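Local structure of bifunctional endo-1,4-beta-xylanase A (Neocallimastix patriciarum, 2C1F) at residues Lys68-Asp73 and Trp188-Leu193. The protein probably hydrolyses internal beta-1,4-xylosidic linkages of xylan as a family 11 endo-1,4-beta-xylanase. Sequence-based numbering, arbitrary orientation.
Sequences KATDYD and WGIGNL. With CD (cadmium ion), chain C.
Lys68 and Asn192 pair in a single beta bridge, their CA atoms 4.2 Å apart, where the loop 68-73 meets the start of strand 192-202. One backbone hydrogen bond joins the segments, from Ala69 N to Gly191 O at 3.0 Å. Gly191 O takes this N-H and, more weakly, a CA-H...O contact from Lys68 CA at 3.4 Å. Beyond the bridge Asp71 N bonds back to Lys68 O, closing a type I beta turn with Ala69 and Thr70 at its corners, and the chain leaves the partner strand.

Ala69 directs its methyl at the partner segment and fills the notch between Ile190 and Leu193, with Ala69 CB 3.7 Å from Ile190 CG2 and 3.9 Å from Leu193 CB. With chi1 at -47°, CG1 of Ile190 lies beside its own backbone N, and the CG2 methyl, on the opposite side from that N, is left to meet Ala69; Thr70 CG2 reaches the same group more loosely. The extended, exposed chain of Lys68 runs alongside Ile190 O, with Lys68 CG 3.6 Å from that oxygen. Tyr72 CE2 rests 4.0 Å from Leu193 CD2, while a water at the ring's edge, in its plane, links Tyr72 OH to Leu193 O. Asp71 makes no contact with 188-193 and instead binds a cadmium ion through both carboxylate oxygens, a water being a further ligand.

The contact thus fastens the connection between strands 54-62 and 75-88, which belong to the two different sheets of the family 11 beta-jelly roll, to the beginning of strand 192-202, where Leu193 also makes backbone hydrogen bonds with Ser65 and Lys67. Phe180 of helix 176-185 touches Ala69, Thr70 and Leu193, Phe101 of strand 91-102 touches Ala69, Ile190 and Leu193, and Phe63 meets the Tyr72 ring edge-to-face.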
loop_
_atom_site.group_PDB
_atom_site.type_symbol
_atom_site.label_atom_id
_atom_site.label_comp_id
_atom_site.label_asym_id
_atom_site.label_seq_id
_atom_site.Cartn_x
_atom_site.Cartn_y
_atom_site.Cartn_z
ATOM N N LYS A 68 16.551 6.216 -8.101
ATOM C CA LYS A 68 15.294 6.766 -8.583
ATOM C C LYS A 68 14.367 5.627 -8.961
ATOM O O LYS A 68 14.785 4.702 -9.643
ATOM C CB LYS A 68 15.561 7.666 -9.790
ATOM C CG LYS A 68 14.449 8.600 -10.196
ATOM C CD LYS A 68 15.018 9.652 -11.123
ATOM C CE LYS A 68 13.968 10.521 -11.762
ATOM N NZ LYS A 68 14.613 11.418 -12.775
ATOM N N ALA A 69 13.119 5.686 -8.497
ATOM C CA ALA A 69 12.155 4.612 -8.724
ATOM C C ALA A 69 11.966 4.246 -10.206
ATOM O O ALA A 69 11.699 3.091 -10.538
ATOM C CB ALA A 69 10.814 4.977 -8.091
ATOM N N THR A 70 12.121 5.232 -11.089
ATOM C CA THR A 70 12.004 5.026 -12.543
ATOM C C THR A 70 13.277 4.518 -13.242
ATOM O O THR A 70 13.227 4.189 -14.433
ATOM C CB THR A 70 11.528 6.318 -13.240
ATOM O OG1 THR A 70 12.352 7.428 -12.836
ATOM C CG2 THR A 70 10.068 6.593 -12.880
ATOM N N ASP A 71 14.399 4.434 -12.520
ATOM C CA ASP A 71 15.598 3.789 -13.048
ATOM C C ASP A 71 15.500 2.269 -13.162
ATOM O O ASP A 71 16.301 1.661 -13.850
ATOM C CB ASP A 71 16.831 4.115 -12.195
ATOM C CG ASP A 71 17.255 5.547 -12.316
ATOM O OD1 ASP A 71 16.657 6.286 -13.125
ATOM O OD2 ASP A 71 18.186 5.947 -11.593
ATOM N N TYR A 72 14.560 1.653 -12.464
ATOM C CA TYR A 72 14.364 0.203 -12.591
ATOM C C TYR A 72 13.656 -0.052 -13.907
ATOM O O TYR A 72 12.585 0.515 -14.158
ATOM C CB TYR A 72 13.558 -0.340 -11.413
ATOM C CG TYR A 72 14.287 -0.210 -10.094
ATOM C CD1 TYR A 72 15.090 -1.237 -9.618
ATOM C CD2 TYR A 72 14.191 0.950 -9.331
ATOM C CE1 TYR A 72 15.776 -1.121 -8.404
ATOM C CE2 TYR A 72 14.867 1.074 -8.118
ATOM C CZ TYR A 72 15.651 0.033 -7.655
ATOM O OH TYR A 72 16.327 0.144 -6.447
ATOM N N ASP A 73 14.258 -0.861 -14.773
ATOM C CA ASP A 73 13.708 -1.030 -16.119
ATOM C C ASP A 73 12.326 -1.656 -16.055
ATOM O O ASP A 73 11.427 -1.282 -16.806
ATOM C CB ASP A 73 14.628 -1.872 -17.003
ATOM C CG ASP A 73 15.953 -1.200 -17.271
ATOM O OD1 ASP A 73 15.999 0.046 -17.356
ATOM O OD2 ASP A 73 16.959 -1.923 -17.398
ATOM N N TRP A 188 5.676 15.005 -12.011
ATOM C CA TRP A 188 5.806 14.830 -10.560
ATOM C C TRP A 188 7.198 14.324 -10.198
ATOM O O TRP A 188 7.735 13.454 -10.877
ATOM C CB TRP A 188 4.747 13.874 -10.011
ATOM C CG TRP A 188 3.348 14.207 -10.411
ATOM C CD1 TRP A 188 2.894 15.393 -10.905
ATOM C CD2 TRP A 188 2.202 13.349 -10.312
ATOM N NE1 TRP A 188 1.540 15.319 -11.145
ATOM C CE2 TRP A 188 1.094 14.071 -10.798
ATOM C CE3 TRP A 188 2.010 12.038 -9.876
ATOM C CZ2 TRP A 188 -0.189 13.523 -10.860
ATOM C CZ3 TRP A 188 0.737 11.493 -9.935
ATOM C CH2 TRP A 188 -0.344 12.229 -10.426
ATOM N N GLY A 189 7.776 14.881 -9.138
ATOM C CA GLY A 189 9.088 14.478 -8.654
ATOM C C GLY A 189 9.108 13.040 -8.156
ATOM O O GLY A 189 8.183 12.590 -7.456
ATOM N N ILE A 190 10.167 12.327 -8.539
ATOM C CA ILE A 190 10.348 10.907 -8.237
ATOM C C ILE A 190 11.677 10.726 -7.514
ATOM O O ILE A 190 12.735 10.967 -8.084
ATOM C CB ILE A 190 10.407 10.034 -9.533
ATOM C CG1 ILE A 190 9.271 10.380 -10.511
ATOM C CG2 ILE A 190 10.401 8.536 -9.175
ATOM C CD1 ILE A 190 7.933 9.803 -10.159
ATOM N N GLY A 191 11.610 10.309 -6.257
ATOM C CA GLY A 191 12.793 10.040 -5.456
ATOM C C GLY A 191 13.202 8.582 -5.521
ATOM O O GLY A 191 12.845 7.859 -6.457
ATOM N N ASN A 192 13.958 8.155 -4.516
ATOM C CA ASN A 192 14.546 6.822 -4.491
ATOM C C ASN A 192 13.551 5.784 -3.977
ATOM O O ASN A 192 12.849 6.017 -3.001
ATOM C CB ASN A 192 15.815 6.832 -3.630
ATOM C CG ASN A 192 16.957 7.637 -4.256
ATOM O OD1 ASN A 192 16.999 7.868 -5.469
ATOM N ND2 ASN A 192 17.906 8.040 -3.428
ATOM N N LEU A 193 13.478 4.633 -4.639
ATOM C CA LEU A 193 12.484 3.620 -4.275
ATOM C C LEU A 193 12.802 2.950 -2.930
ATOM O O LEU A 193 13.833 2.285 -2.778
ATOM C CB LEU A 193 12.354 2.569 -5.374
ATOM C CG LEU A 193 11.219 1.544 -5.247
ATOM C CD1 LEU A 193 9.829 2.193 -5.098
ATOM C CD2 LEU A 193 11.261 0.647 -6.472
HETATM CD CD CD C . 18.511 8.036 -13.215
HETATM O O HOH W 1 15.936 2.158 -4.597
HETATM O O HOH W 2 17.364 9.778 -14.321
#